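Local coordinates for B-type Cna protein (Enterococcus faecium, PDB 6FWY) that is of unknown function but, as an LPXTG-anchored surface protein with a thioester domain, probably helps the bacterium attach covalently to host surfaces, at residues 5-10 against 263-268; 20-25 against 34-39; 171-176 against 275-280; 202-207 against 216-221. All blocks are in the same frame, centred on the assembly; numbering follows the deposited sequence. Where two conformers were deposited one is given.

Contact 1. Residues 5-10 against 263-268; sequences DVTKPT and TTSETK
Thr264 reaches across to Thr7 where the short N-terminal strand 5-6 runs antiparallel beside the long strand 258-277 and extends a curled antiparallel beta-sheet. The Thr264 hydroxyl lies anti to its own backbone N (chi1 -176°). From there OG1 donates to Thr7 O at 2.7 Å, approaching from above the carbonyl plane, 45° out of it. This bond prolongs the pairing past the end of the short strand. The other branch of the same residue is apolar. Thr264 CG2 meets Val6 CG1 at 3.7 Å, and the two side chains cross at about a right angle. The second branch of Val6 faces a different neighbour. Its CG2 rests against Glu266 CD at 3.8 Å, with the valine lying obliquely across the extended glutamate chain. Glu266 is buried, and its OE1 is hydrogen-bonded to Thr157. Val6 also touches Asn245 and Phe247 of strand 231-250.

The backbones pair in the matching register. Asp5 and Thr267 form a hydrogen-bonded pair, with Asp5 N 2.9 Å from Thr267 O. The return bond, from Thr267 N to Asp5 O, is longer at 3.2 Å. Val6 and Glu266 follow as a non-hydrogen-bonded pair. Next, Thr7 N donates to Ser265 O at 2.9 Å in a nearly straight bond (168° at the hydrogen). Beside the Thr7-Ser265 backbone bond the two side chains meet through their hydroxyls, with Thr7 OG1 hydrogen-bonded to Ser265 OG at 3.1 Å.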
loop_
_atom_site.group_PDB
_atom_site.type_symbol
_atom_site.label_atom_id
_atom_site.label_comp_id
_atom_site.label_asym_id
_atom_site.label_seq_id
_atom_site.Cartn_x
_atom_site.Cartn_y
_atom_site.Cartn_z
ATOM N N ASP A 5 7.256 -9.492 3.022
ATOM C CA ASP A 5 7.109 -9.193 4.447
ATOM C C ASP A 5 7.060 -7.672 4.623
ATOM O O ASP A 5 8.083 -7.000 4.524
ATOM C CB ASP A 5 8.288 -9.781 5.229
ATOM C CG ASP A 5 8.350 -11.292 5.166
ATOM O OD1 ASP A 5 7.307 -11.935 4.854
ATOM O OD2 ASP A 5 9.445 -11.828 5.412
ATOM N N VAL A 6 5.865 -7.137 4.863
ATOM C CA VAL A 6 5.656 -5.711 5.074
ATOM C C VAL A 6 6.001 -5.384 6.527
ATOM O O VAL A 6 5.505 -6.043 7.444
ATOM C CB VAL A 6 4.204 -5.311 4.766
ATOM C CG1 VAL A 6 3.936 -3.819 5.042
ATOM C CG2 VAL A 6 3.870 -5.647 3.307
ATOM N N THR A 7 6.849 -4.377 6.733
ATOM C CA THR A 7 7.178 -3.916 8.077
ATOM C C THR A 7 5.977 -3.148 8.620
ATOM O O THR A 7 5.448 -2.257 7.950
ATOM C CB THR A 7 8.445 -3.033 8.075
ATOM O OG1 THR A 7 9.553 -3.794 7.580
ATOM C CG2 THR A 7 8.794 -2.523 9.472
ATOM N N LYS A 8 5.543 -3.506 9.819
ATOM C CA LYS A 8 4.341 -2.907 10.385
ATOM C C LYS A 8 4.688 -1.647 11.162
ATOM O O LYS A 8 5.717 -1.610 11.845
ATOM C CB LYS A 8 3.613 -3.919 11.281
ATOM C CG LYS A 8 3.220 -5.217 10.579
ATOM C CD LYS A 8 2.405 -4.989 9.306
ATOM C CE LYS A 8 1.862 -6.279 8.697
ATOM N NZ LYS A 8 2.955 -7.177 8.246
ATOM N N PRO A 9 3.861 -0.596 11.044
ATOM C CA PRO A 9 4.003 0.513 11.983
ATOM C C PRO A 9 3.625 0.061 13.385
ATOM O O PRO A 9 2.950 -0.947 13.526
ATOM C CB PRO A 9 3.049 1.585 11.458
ATOM C CG PRO A 9 2.145 0.899 10.525
ATOM C CD PRO A 9 2.719 -0.425 10.151
ATOM N N THR A 10 4.095 0.769 14.395
ATOM C CA THR A 10 3.778 0.462 15.789
ATOM C C THR A 10 2.737 1.385 16.431
ATOM O O THR A 10 2.099 0.972 17.414
ATOM C CB THR A 10 5.043 0.490 16.664
ATOM O OG1 THR A 10 5.670 1.773 16.529
ATOM C CG2 THR A 10 6.006 -0.636 16.247
ATOM N N THR A 263 3.443 4.948 4.709
ATOM C CA THR A 263 4.633 4.565 3.956
ATOM C C THR A 263 5.523 3.758 4.906
ATOM O O THR A 263 5.868 4.222 5.977
ATOM C CB THR A 263 5.348 5.821 3.398
ATOM O OG1 THR A 263 4.427 6.524 2.555
ATOM C CG2 THR A 263 6.603 5.477 2.581
ATOM N N THR A 264 5.835 2.527 4.514
ATOM C CA THR A 264 6.720 1.641 5.280
ATOM C C THR A 264 7.626 0.874 4.302
ATOM O O THR A 264 7.644 1.182 3.110
ATOM C CB THR A 264 5.905 0.700 6.204
ATOM O OG1 THR A 264 6.792 -0.093 7.019
ATOM C CG2 THR A 264 4.939 -0.223 5.366
ATOM N N SER A 265 8.401 -0.083 4.802
ATOM C CA SER A 265 9.267 -0.923 3.946
ATOM C C SER A 265 8.677 -2.317 3.782
ATOM O O SER A 265 7.865 -2.763 4.614
ATOM C CB SER A 265 10.682 -1.045 4.519
ATOM O OG SER A 265 10.620 -1.402 5.881
ATOM N N GLU A 266 9.079 -2.978 2.697
ATOM C CA GLU A 266 8.750 -4.375 2.438
ATOM C C GLU A 266 9.955 -5.088 1.816
ATOM O O GLU A 266 10.616 -4.539 0.944
ATOM C CB GLU A 266 7.535 -4.482 1.499
ATOM C CG GLU A 266 7.144 -5.904 1.102
ATOM C CD GLU A 266 5.967 -5.944 0.136
ATOM O OE1 GLU A 266 5.463 -4.868 -0.259
ATOM O OE2 GLU A 266 5.494 -7.064 -0.211
ATOM N N THR A 267 10.218 -6.310 2.268
ATOM C CA THR A 267 11.188 -7.203 1.621
ATOM C C THR A 267 10.447 -8.296 0.827
ATOM O O THR A 267 9.428 -8.802 1.275
ATOM C CB THR A 267 12.125 -7.881 2.629
ATOM O OG1 THR A 267 11.349 -8.557 3.624
ATOM C CG2 THR A 267 13.063 -6.881 3.293
ATOM N N LYS A 268 10.967 -8.635 -0.342
ATOM C CA LYS A 268 10.362 -9.630 -1.203
ATOM C C LYS A 268 11.374 -10.293 -2.123
ATOM O O LYS A 268 12.148 -9.607 -2.782
ATOM C CB LYS A 268 9.256 -9.004 -2.054
ATOM C CG LYS A 268 8.408 -10.033 -2.817
ATOM C CD LYS A 268 7.086 -9.421 -3.259
ATOM C CE LYS A 268 6.288 -10.404 -4.080
ATOM N NZ LYS A 268 4.851 -10.019 -3.929
HETATM O O HOH W 1 11.142 -11.445 2.395
#

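Contact 2. Residues 20-25 against 34-39; sequences KTDGYI and NEWMIS
Thr21 and Ser39 form one antiparallel hydrogen-bonded pair at the end of strand 11-21, after which an ST turn breaks the pairing with strand 32-44. Thr21 N donates to Ser39 O at 3.1 Å, and Ser39 N returns an equal bond to Thr21 O. The turn is made by the threonine side chain. Its hydroxyl is anti to the backbone N (chi1 -179°), and Thr21 OG1 accepts from Gly23 N at 3.0 Å. Gly23 then passes close to the other segment, its CA 3.8 Å from Met37 O.

Beyond the turn, Asp22 and Trp36 cross obliquely. Asp22 CB lies 3.8 Å from Trp36 CZ3, and the carboxylate plane stands 88° from the indole. The acid group is held by Asn128 and His129, while the indole also meets the ring of His126. Ile38 CG2 leans on Asp22 O at 3.6 Å. Ile25 touches Met37 more loosely, through CD1 and CB.

A water fills in where direct backbone pairing is interrupted, before strand 26-29 takes it up again beside Glu35. It donates to Asp22 O and to Ile25 O, and it accepts from Met37 N at 2.6 Å.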
loop_
_atom_site.group_PDB
_atom_site.type_symbol
_atom_site.label_atom_id
_atom_site.label_comp_id
_atom_site.label_asym_id
_atom_site.label_seq_id
_atom_site.Cartn_x
_atom_site.Cartn_y
_atom_site.Cartn_z
ATOM N N LYS A 20 -15.643 19.526 9.742
ATOM C CA LYS A 20 -16.635 18.637 10.358
ATOM C C LYS A 20 -17.989 18.832 9.721
ATOM O O LYS A 20 -18.271 19.876 9.124
ATOM C CB LYS A 20 -16.771 18.799 11.871
ATOM C CG LYS A 20 -15.511 18.814 12.665
ATOM C CD LYS A 20 -15.759 19.216 14.108
ATOM C CE LYS A 20 -14.412 19.174 14.833
ATOM N NZ LYS A 20 -14.583 19.369 16.304
ATOM N N THR A 21 -18.810 17.808 9.886
ATOM C CA THR A 21 -20.163 17.806 9.354
ATOM C C THR A 21 -21.088 16.994 10.255
ATOM O O THR A 21 -20.673 16.033 10.898
ATOM C CB THR A 21 -20.216 17.245 7.918
ATOM O OG1 THR A 21 -21.557 17.277 7.434
ATOM C CG2 THR A 21 -19.716 15.814 7.847
ATOM N N ASP A 22 -22.367 17.381 10.249
ATOM C CA ASP A 22 -23.422 16.596 10.882
ATOM C C ASP A 22 -23.878 15.425 9.998
ATOM O O ASP A 22 -24.730 14.608 10.422
ATOM C CB ASP A 22 -24.599 17.514 11.288
ATOM C CG ASP A 22 -25.118 18.380 10.152
ATOM O OD1 ASP A 22 -24.700 18.212 8.983
ATOM O OD2 ASP A 22 -25.935 19.269 10.433
ATOM N N GLY A 23 -23.365 15.344 8.769
ATOM C CA GLY A 23 -23.648 14.224 7.879
ATOM C C GLY A 23 -24.681 14.586 6.855
ATOM O O GLY A 23 -25.525 15.447 7.098
ATOM N N TYR A 24 -24.598 13.940 5.696
ATOM C CA TYR A 24 -25.540 14.128 4.584
ATOM C C TYR A 24 -26.569 12.994 4.459
ATOM O O TYR A 24 -27.411 13.023 3.568
ATOM C CB TYR A 24 -24.745 14.204 3.285
ATOM C CG TYR A 24 -23.873 15.414 3.233
ATOM C CD1 TYR A 24 -22.592 15.382 3.762
ATOM C CD2 TYR A 24 -24.334 16.600 2.670
ATOM C CE1 TYR A 24 -21.791 16.510 3.740
ATOM C CE2 TYR A 24 -23.528 17.718 2.619
ATOM C CZ TYR A 24 -22.257 17.655 3.143
ATOM O OH TYR A 24 -21.486 18.779 3.101
ATOM N N ILE A 25 -26.454 12.012 5.347
ATOM C CA ILE A 25 -27.286 10.827 5.400
ATOM C C ILE A 25 -27.571 10.517 6.860
ATOM O O ILE A 25 -26.979 11.099 7.753
ATOM C CB ILE A 25 -26.616 9.597 4.704
ATOM C CG1 ILE A 25 -25.319 9.159 5.386
ATOM C CG2 ILE A 25 -26.344 9.891 3.225
ATOM C CD1 ILE A 25 -25.451 8.159 6.511
ATOM N N ASN A 34 -33.214 6.461 11.784
ATOM C CA ASN A 34 -32.771 7.775 11.302
ATOM C C ASN A 34 -31.656 8.408 12.175
ATOM O O ASN A 34 -31.597 9.621 12.358
ATOM C CB ASN A 34 -33.967 8.744 11.161
ATOM C CG ASN A 34 -34.933 8.328 10.060
ATOM O OD1 ASN A 34 -34.527 7.888 9.004
ATOM N ND2 ASN A 34 -36.238 8.438 10.336
ATOM N N GLU A 35 -30.770 7.568 12.708
ATOM C CA GLU A 35 -29.675 8.020 13.560
ATOM C C GLU A 35 -28.659 8.826 12.710
ATOM O O GLU A 35 -28.308 8.418 11.601
ATOM C CB GLU A 35 -28.986 6.822 14.197
ATOM C CG GLU A 35 -27.880 7.186 15.158
ATOM C CD GLU A 35 -27.230 5.989 15.830
ATOM O OE1 GLU A 35 -27.957 5.093 16.340
ATOM O OE2 GLU A 35 -25.975 5.969 15.912
ATOM N N TRP A 36 -28.230 9.976 13.233
ATOM C CA TRP A 36 -27.257 10.830 12.537
ATOM C C TRP A 36 -25.872 10.188 12.596
ATOM O O TRP A 36 -25.531 9.495 13.565
ATOM C CB TRP A 36 -27.184 12.243 13.124
ATOM C CG TRP A 36 -28.377 13.114 12.864
ATOM C CD1 TRP A 36 -29.673 12.708 12.578
ATOM C CD2 TRP A 36 -28.424 14.537 12.955
ATOM N NE1 TRP A 36 -30.494 13.798 12.463
ATOM C CE2 TRP A 36 -29.760 14.934 12.683
ATOM C CE3 TRP A 36 -27.467 15.525 13.222
ATOM C CZ2 TRP A 36 -30.153 16.283 12.668
ATOM C CZ3 TRP A 36 -27.864 16.868 13.202
ATOM C CH2 TRP A 36 -29.206 17.229 12.927
ATOM N N MET A 37 -25.111 10.416 11.528
ATOM C CA MET A 37 -23.747 9.931 11.431
ATOM C C MET A 37 -22.803 11.116 11.201
ATOM O O MET A 37 -22.383 11.391 10.079
ATOM C CB MET A 37 -23.645 8.896 10.322
ATOM C CG MET A 37 -24.377 7.596 10.628
ATOM S SD MET A 37 -23.652 6.720 12.015
ATOM C CE MET A 37 -24.880 5.527 12.413
ATOM N N ILE A 38 -22.501 11.799 12.300
ATOM C CA ILE A 38 -21.663 12.983 12.294
ATOM C C ILE A 38 -20.195 12.505 12.218
ATOM O O ILE A 38 -19.891 11.333 12.513
ATOM C CB ILE A 38 -21.875 13.897 13.528
ATOM C CG1 ILE A 38 -21.193 13.312 14.790
ATOM C CG2 ILE A 38 -23.359 14.169 13.771
ATOM C CD1 ILE A 38 -21.425 14.073 16.070
ATOM N N SER A 39 -19.310 13.422 11.817
ATOM C CA SER A 39 -17.893 13.113 11.739
ATOM C C SER A 39 -17.028 14.365 11.745
ATOM O O SER A 39 -17.467 15.458 11.347
ATOM C CB SER A 39 -17.579 12.297 10.495
ATOM O OG SER A 39 -16.366 11.598 10.666
HETATM O O HOH W 2 -25.973 12.292 9.980
#

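Contact 3. Residues 171-176 against 275-280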
loop_
_atom_site.group_PDB
_atom_site.type_symbol
_atom_site.label_atom_id
_atom_site.label_comp_id
_atom_site.label_asym_id
_atom_site.label_seq_id
_atom_site.Cartn_x
_atom_site.Cartn_y
_atom_site.Cartn_z
ATOM N N LYS A 171 38.262 -12.360 -20.201
ATOM C CA LYS A 171 38.590 -13.543 -19.402
ATOM C C LYS A 171 37.382 -14.104 -18.600
ATOM O O LYS A 171 37.555 -14.839 -17.623
ATOM C CB LYS A 171 39.755 -13.200 -18.472
ATOM C CG LYS A 171 41.033 -12.986 -19.235
ATOM C CD LYS A 171 42.157 -12.564 -18.317
ATOM C CE LYS A 171 43.509 -12.807 -18.975
ATOM N NZ LYS A 171 44.626 -12.493 -18.036
ATOM N N TYR A 172 36.161 -13.732 -18.994
ATOM C CA TYR A 172 34.965 -14.067 -18.212
ATOM C C TYR A 172 33.851 -14.664 -19.057
ATOM O O TYR A 172 33.636 -14.245 -20.203
ATOM C CB TYR A 172 34.428 -12.811 -17.523
ATOM C CG TYR A 172 35.310 -12.318 -16.417
ATOM C CD1 TYR A 172 35.246 -12.897 -15.157
ATOM C CD2 TYR A 172 36.217 -11.276 -16.623
ATOM C CE1 TYR A 172 36.042 -12.462 -14.121
ATOM C CE2 TYR A 172 37.048 -10.837 -15.589
ATOM C CZ TYR A 172 36.955 -11.436 -14.341
ATOM O OH TYR A 172 37.761 -11.044 -13.300
ATOM N N HIS A 173 33.147 -15.642 -18.468
ATOM C CA HIS A 173 31.784 -15.961 -18.858
ATOM C C HIS A 173 30.918 -14.897 -18.199
ATOM O O HIS A 173 31.049 -14.680 -16.998
ATOM C CB HIS A 173 31.329 -17.335 -18.338
ATOM C CG HIS A 173 32.169 -18.491 -18.793
ATOM N ND1 HIS A 173 32.230 -18.898 -20.109
ATOM C CD2 HIS A 173 32.941 -19.359 -18.091
ATOM C CE1 HIS A 173 33.016 -19.955 -20.202
ATOM N NE2 HIS A 173 33.457 -20.257 -18.990
ATOM N N THR A 174 30.051 -14.234 -18.971
ATOM C CA THR A 174 29.190 -13.152 -18.451
ATOM C C THR A 174 27.696 -13.536 -18.518
ATOM O O THR A 174 27.253 -14.190 -19.463
ATOM C CB THR A 174 29.418 -11.792 -19.164
ATOM O OG1 THR A 174 28.775 -11.777 -20.431
ATOM C CG2 THR A 174 30.904 -11.498 -19.343
ATOM N N PHE A 175 26.940 -13.126 -17.506
ATOM C CA PHE A 175 25.504 -13.386 -17.421
ATOM C C PHE A 175 24.810 -12.090 -17.009
ATOM O O PHE A 175 25.007 -11.599 -15.898
ATOM C CB PHE A 175 25.215 -14.489 -16.394
ATOM C CG PHE A 175 25.940 -15.771 -16.669
ATOM C CD1 PHE A 175 25.382 -16.732 -17.508
ATOM C CD2 PHE A 175 27.196 -16.002 -16.117
ATOM C CE1 PHE A 175 26.063 -17.911 -17.778
ATOM C CE2 PHE A 175 27.885 -17.174 -16.375
ATOM C CZ PHE A 175 27.333 -18.136 -17.204
ATOM N N THR A 176 24.017 -11.523 -17.909
ATOM C CA THR A 176 23.293 -10.282 -17.641
ATOM C C THR A 176 21.846 -10.586 -17.257
ATOM O O THR A 176 21.224 -11.471 -17.822
ATOM C CB THR A 176 23.383 -9.320 -18.841
ATOM O OG1 THR A 176 24.765 -9.097 -19.135
ATOM C CG2 THR A 176 22.700 -7.974 -18.548
ATOM N N ALA A 275 23.099 -19.571 -13.367
ATOM C CA ALA A 275 24.044 -19.296 -14.441
ATOM C C ALA A 275 24.806 -20.592 -14.669
ATOM O O ALA A 275 25.236 -21.230 -13.710
ATOM C CB ALA A 275 25.015 -18.176 -14.040
ATOM N N LYS A 276 24.982 -20.975 -15.927
ATOM C CA LYS A 276 25.698 -22.198 -16.284
ATOM C C LYS A 276 26.806 -21.860 -17.284
ATOM O O LYS A 276 26.605 -21.036 -18.157
ATOM C CB LYS A 276 24.708 -23.208 -16.859
ATOM C CG LYS A 276 25.323 -24.516 -17.340
ATOM C CD LYS A 276 24.260 -25.596 -17.573
ATOM C CE LYS A 276 24.543 -26.514 -18.768
ATOM N NZ LYS A 276 25.872 -27.199 -18.747
ATOM N N TRP A 277 27.972 -22.507 -17.150
ATOM C CA TRP A 277 29.105 -22.314 -18.061
ATOM C C TRP A 277 29.882 -23.614 -18.266
ATOM O O TRP A 277 29.857 -24.512 -17.420
ATOM C CB TRP A 277 30.053 -21.234 -17.516
ATOM C CG TRP A 277 30.641 -21.630 -16.209
ATOM C CD1 TRP A 277 31.813 -22.319 -16.006
ATOM C CD2 TRP A 277 30.062 -21.434 -14.917
ATOM N NE1 TRP A 277 32.000 -22.547 -14.667
ATOM C CE2 TRP A 277 30.940 -22.017 -13.972
ATOM C CE3 TRP A 277 28.879 -20.818 -14.461
ATOM C CZ2 TRP A 277 30.685 -21.992 -12.597
ATOM C CZ3 TRP A 277 28.624 -20.796 -13.093
ATOM C CH2 TRP A 277 29.527 -21.374 -12.177
ATOM N N THR A 278 30.608 -23.685 -19.380
ATOM C CA THR A 278 31.484 -24.817 -19.670
ATOM C C THR A 278 32.903 -24.300 -19.902
ATOM O O THR A 278 33.105 -23.351 -20.650
ATOM C CB THR A 278 30.970 -25.639 -20.876
ATOM O OG1 THR A 278 30.841 -24.805 -22.025
ATOM C CG2 THR A 278 29.617 -26.224 -20.572
ATOM N N ARG A 279 33.874 -24.920 -19.239
ATOM C CA ARG A 279 35.272 -24.536 -19.362
ATOM C C ARG A 279 35.779 -24.951 -20.736
ATOM O O ARG A 279 35.593 -26.109 -21.166
ATOM C CB ARG A 279 36.133 -25.228 -18.296
ATOM C CG ARG A 279 37.600 -24.848 -18.339
ATOM C CD ARG A 279 38.336 -25.205 -17.060
ATOM N NE ARG A 279 39.718 -24.749 -17.103
ATOM C CZ ARG A 279 40.612 -24.885 -16.118
ATOM N NH1 ARG A 279 40.294 -25.467 -14.962
ATOM N NH2 ARG A 279 41.859 -24.431 -16.290
ATOM N N ALA A 280 36.457 -24.026 -21.401
ATOM C CA ALA A 280 37.063 -24.291 -22.702
ATOM C C ALA A 280 38.226 -25.261 -22.545
ATOM O O ALA A 280 38.865 -25.349 -21.491
ATOM C CB ALA A 280 37.541 -22.986 -23.351
ATOM O OXT ALA A 280 38.563 -25.992 -23.475
#
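Lys276 O is met by two carbons at the edge of the Phe175 ring, CZ and CE1, without a hydrogen bond. The nearer is Phe175 CZ, 3.1 Å from Lys276 O. The oxygen lies near the ring plane, where the slightly positive rim of the phenyl may suit a carbonyl.

A face of the same ring takes a methyl. Ala275 CB sits over the ring centre, 3.5 Å from the Phe175 centroid and only 5° off the ring normal, a well-centred CH-pi contact. Trp277 CB comes to the edge instead, 4.1 Å from Phe175 CZ.

His173 packs on Trp277 in a similar way, but off centre. Trp277 CB lies over the imidazole face, offset toward the rim, with His173 CD2 at 3.5 Å. The imidazole and the five-membered indole ring are near parallel, with planes 27° apart, yet slid so far that they barely overlap. His173 CE1 lies 3.4 Å from Thr278 O. The polar ring atoms are bound elsewhere: His173 ND1 to Asp168, and Trp277 NE1 to Pro229 O.

Strands 172-176 and 275-277 run nearly antiparallel, with axes 8.3 Å apart. They belong to different sheets and touch through inward-facing side chains. Such an aromatic and aliphatic layer between two facing antiparallel sheets is typical of a beta-sandwich core.

Contact 4. Residues 202-207 against 216-221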
loop_
_atom_site.group_PDB
_atom_site.type_symbol
_atom_site.label_atom_id
_atom_site.label_comp_id
_atom_site.label_asym_id
_atom_site.label_seq_id
_atom_site.Cartn_x
_atom_site.Cartn_y
_atom_site.Cartn_z
ATOM N N TYR A 202 28.770 -6.608 -11.911
ATOM C CA TYR A 202 28.796 -5.244 -12.457
ATOM C C TYR A 202 27.397 -4.664 -12.635
ATOM O O TYR A 202 26.466 -5.393 -12.980
ATOM C CB TYR A 202 29.571 -5.207 -13.792
ATOM C CG TYR A 202 31.043 -5.531 -13.632
ATOM C CD1 TYR A 202 31.468 -6.837 -13.578
ATOM C CD2 TYR A 202 31.995 -4.527 -13.502
ATOM C CE1 TYR A 202 32.809 -7.162 -13.394
ATOM C CE2 TYR A 202 33.358 -4.835 -13.349
ATOM C CZ TYR A 202 33.744 -6.165 -13.263
ATOM O OH TYR A 202 35.053 -6.528 -13.117
ATOM N N ASP A 203 27.236 -3.362 -12.379
ATOM C CA ASP A 203 25.968 -2.649 -12.627
ATOM C C ASP A 203 25.794 -2.376 -14.124
ATOM O O ASP A 203 26.648 -2.749 -14.931
ATOM C CB ASP A 203 25.829 -1.378 -11.754
ATOM C CG ASP A 203 26.836 -0.260 -12.109
ATOM O OD1 ASP A 203 27.401 -0.219 -13.225
ATOM O OD2 ASP A 203 27.049 0.612 -11.250
ATOM N N ALA A 204 24.692 -1.721 -14.483
ATOM C CA ALA A 204 24.354 -1.431 -15.886
ATOM C C ALA A 204 25.325 -0.498 -16.586
ATOM O O ALA A 204 25.379 -0.501 -17.809
ATOM C CB ALA A 204 22.945 -0.835 -15.965
ATOM N N ASP A 205 26.055 0.315 -15.816
ATOM C CA ASP A 205 27.053 1.257 -16.353
ATOM C C ASP A 205 28.445 0.614 -16.495
ATOM O O ASP A 205 29.394 1.293 -16.897
ATOM C CB ASP A 205 27.154 2.495 -15.466
ATOM C CG ASP A 205 25.780 3.130 -15.167
ATOM O OD1 ASP A 205 24.850 3.007 -16.007
ATOM O OD2 ASP A 205 25.602 3.740 -14.082
ATOM N N GLY A 206 28.576 -0.672 -16.154
ATOM C CA GLY A 206 29.860 -1.386 -16.237
ATOM C C GLY A 206 30.780 -1.223 -15.037
ATOM O O GLY A 206 31.928 -1.613 -15.094
ATOM N N LYS A 207 30.261 -0.678 -13.949
ATOM C CA LYS A 207 31.025 -0.437 -12.726
ATOM C C LYS A 207 30.779 -1.581 -11.744
ATOM O O LYS A 207 29.645 -2.062 -11.592
ATOM C CB LYS A 207 30.610 0.909 -12.106
ATOM C CG LYS A 207 30.578 2.091 -13.071
ATOM C CD LYS A 207 31.922 2.323 -13.761
ATOM C CE LYS A 207 31.759 3.253 -14.950
ATOM N NZ LYS A 207 33.063 3.693 -15.509
ATOM N N LEU A 216 16.766 -1.589 -8.963
ATOM C CA LEU A 216 15.497 -2.061 -9.543
ATOM C C LEU A 216 15.212 -1.311 -10.836
ATOM O O LEU A 216 15.543 -0.133 -10.953
ATOM C CB LEU A 216 14.344 -1.817 -8.573
ATOM C CG LEU A 216 14.495 -2.402 -7.182
ATOM C CD1 LEU A 216 13.221 -2.166 -6.364
ATOM C CD2 LEU A 216 14.807 -3.882 -7.247
ATOM N N ASN A 217 14.560 -1.986 -11.777
ATOM C CA ASN A 217 14.292 -1.437 -13.115
ATOM C C ASN A 217 15.601 -1.026 -13.800
ATOM O O ASN A 217 15.764 0.091 -14.301
ATOM C CB ASN A 217 13.259 -0.309 -13.044
ATOM C CG ASN A 217 11.954 -0.772 -12.399
ATOM O OD1 ASN A 217 11.419 -1.797 -12.780
ATOM N ND2 ASN A 217 11.475 -0.053 -11.402
ATOM N N SER A 218 16.531 -1.970 -13.797
ATOM C CA SER A 218 17.885 -1.769 -14.288
ATOM C C SER A 218 18.433 -3.114 -14.761
ATOM O O SER A 218 17.669 -4.017 -15.090
ATOM C CB SER A 218 18.748 -1.180 -13.157
ATOM O OG SER A 218 20.021 -0.780 -13.637
ATOM N N SER A 219 19.748 -3.250 -14.822
ATOM C CA SER A 219 20.355 -4.545 -15.068
ATOM C C SER A 219 21.672 -4.679 -14.344
ATOM O O SER A 219 22.221 -3.705 -13.858
ATOM C CB SER A 219 20.517 -4.795 -16.565
ATOM O OG SER A 219 21.097 -3.699 -17.215
ATOM N N PHE A 220 22.140 -5.910 -14.232
ATOM C CA PHE A 220 23.467 -6.197 -13.733
ATOM C C PHE A 220 24.028 -7.402 -14.457
ATOM O O PHE A 220 23.308 -8.126 -15.115
ATOM C CB PHE A 220 23.478 -6.411 -12.208
ATOM C CG PHE A 220 22.691 -7.584 -11.753
ATOM C CD1 PHE A 220 23.270 -8.847 -11.695
ATOM C CD2 PHE A 220 21.373 -7.439 -11.380
ATOM C CE1 PHE A 220 22.524 -9.951 -11.321
ATOM C CE2 PHE A 220 20.627 -8.520 -10.950
ATOM C CZ PHE A 220 21.201 -9.789 -10.941
ATOM N N THR A 221 25.331 -7.605 -14.309
ATOM C CA THR A 221 26.050 -8.692 -14.960
ATOM C C THR A 221 26.904 -9.428 -13.930
ATOM O O THR A 221 27.602 -8.800 -13.147
ATOM C CB THR A 221 26.865 -8.157 -16.147
ATOM O OG1 THR A 221 25.966 -7.646 -17.132
ATOM C CG2 THR A 221 27.705 -9.247 -16.790
#
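Two serine hydroxyls are turned toward Ala204 by their first torsions. Ser219 OG stands between its backbone N and carbonyl carbon (chi1 48°), and this places it 3.6 Å from Ala204 CB. Ser218 OG lies anti to its backbone N (chi1 -171°), which brings it 3.7 Å from the same methyl. The alanine CB therefore touches the hydroxyls of two successive residues. The polar side chains meet it by van der Waals contact.

Further along, the backbones pair directly. Tyr202 and Thr221 are an antiparallel hydrogen-bonded pair. Tyr202 N donates to Thr221 O at 2.8 Å, and Thr221 N answers to Tyr202 O over the same length. Phe220 CB passes close to that carbonyl, 3.2 Å from Tyr202 O. The phenyl ring leads away from the strand 200-203 and meets Tyr177, while the ring of Tyr202 makes a cation-pi contact with Lys223.

After Asp203 the chain turns away from strand 218-225 and returns as strand 208-209, making a beta hairpin on the other edge of strand 200-203. A type I beta turn runs from Asp203 to Gly206, closed by Gly206 N to Asp203 O at 3.1 Å. Asp203 N donates to Lys207 O as well. The Asp203 side chain braces the loop from within: OD1 accepts from Lys207 N at 3.0 Å, with the donor above the carboxylate plane, 46° out of it. A weak bond from Asp205 N reaches the same oxygen. On the far side of strand 218-225, Asn217 and Ser218 both face Thr179 in a G1 beta bulge, where Ser218 N is bonded to Thr179 OG1.

In the fold
The four contacts are spread along an elongated chain. Contact 2 lies at one end and contact 3 at the other, with centres about 69 Å apart. Contact 1 sits between them, about 35 Å from contact 2 and 37 Å from contact 3, centre to centre. Strand 258-277 serves both contact 1 and contact 3, and their segments alternate along the sequence. Contact 4 falls between the two halves of contact 3, and the two touch through Thr176 and Thr221 on neighbouring strands of the five-stranded sheet. Contact 2 closes before contacts 3 and 4 open. Strand 5-6 pairs with the middle of the last strand; the class has a slipknot topology, which these contacts alone do not define.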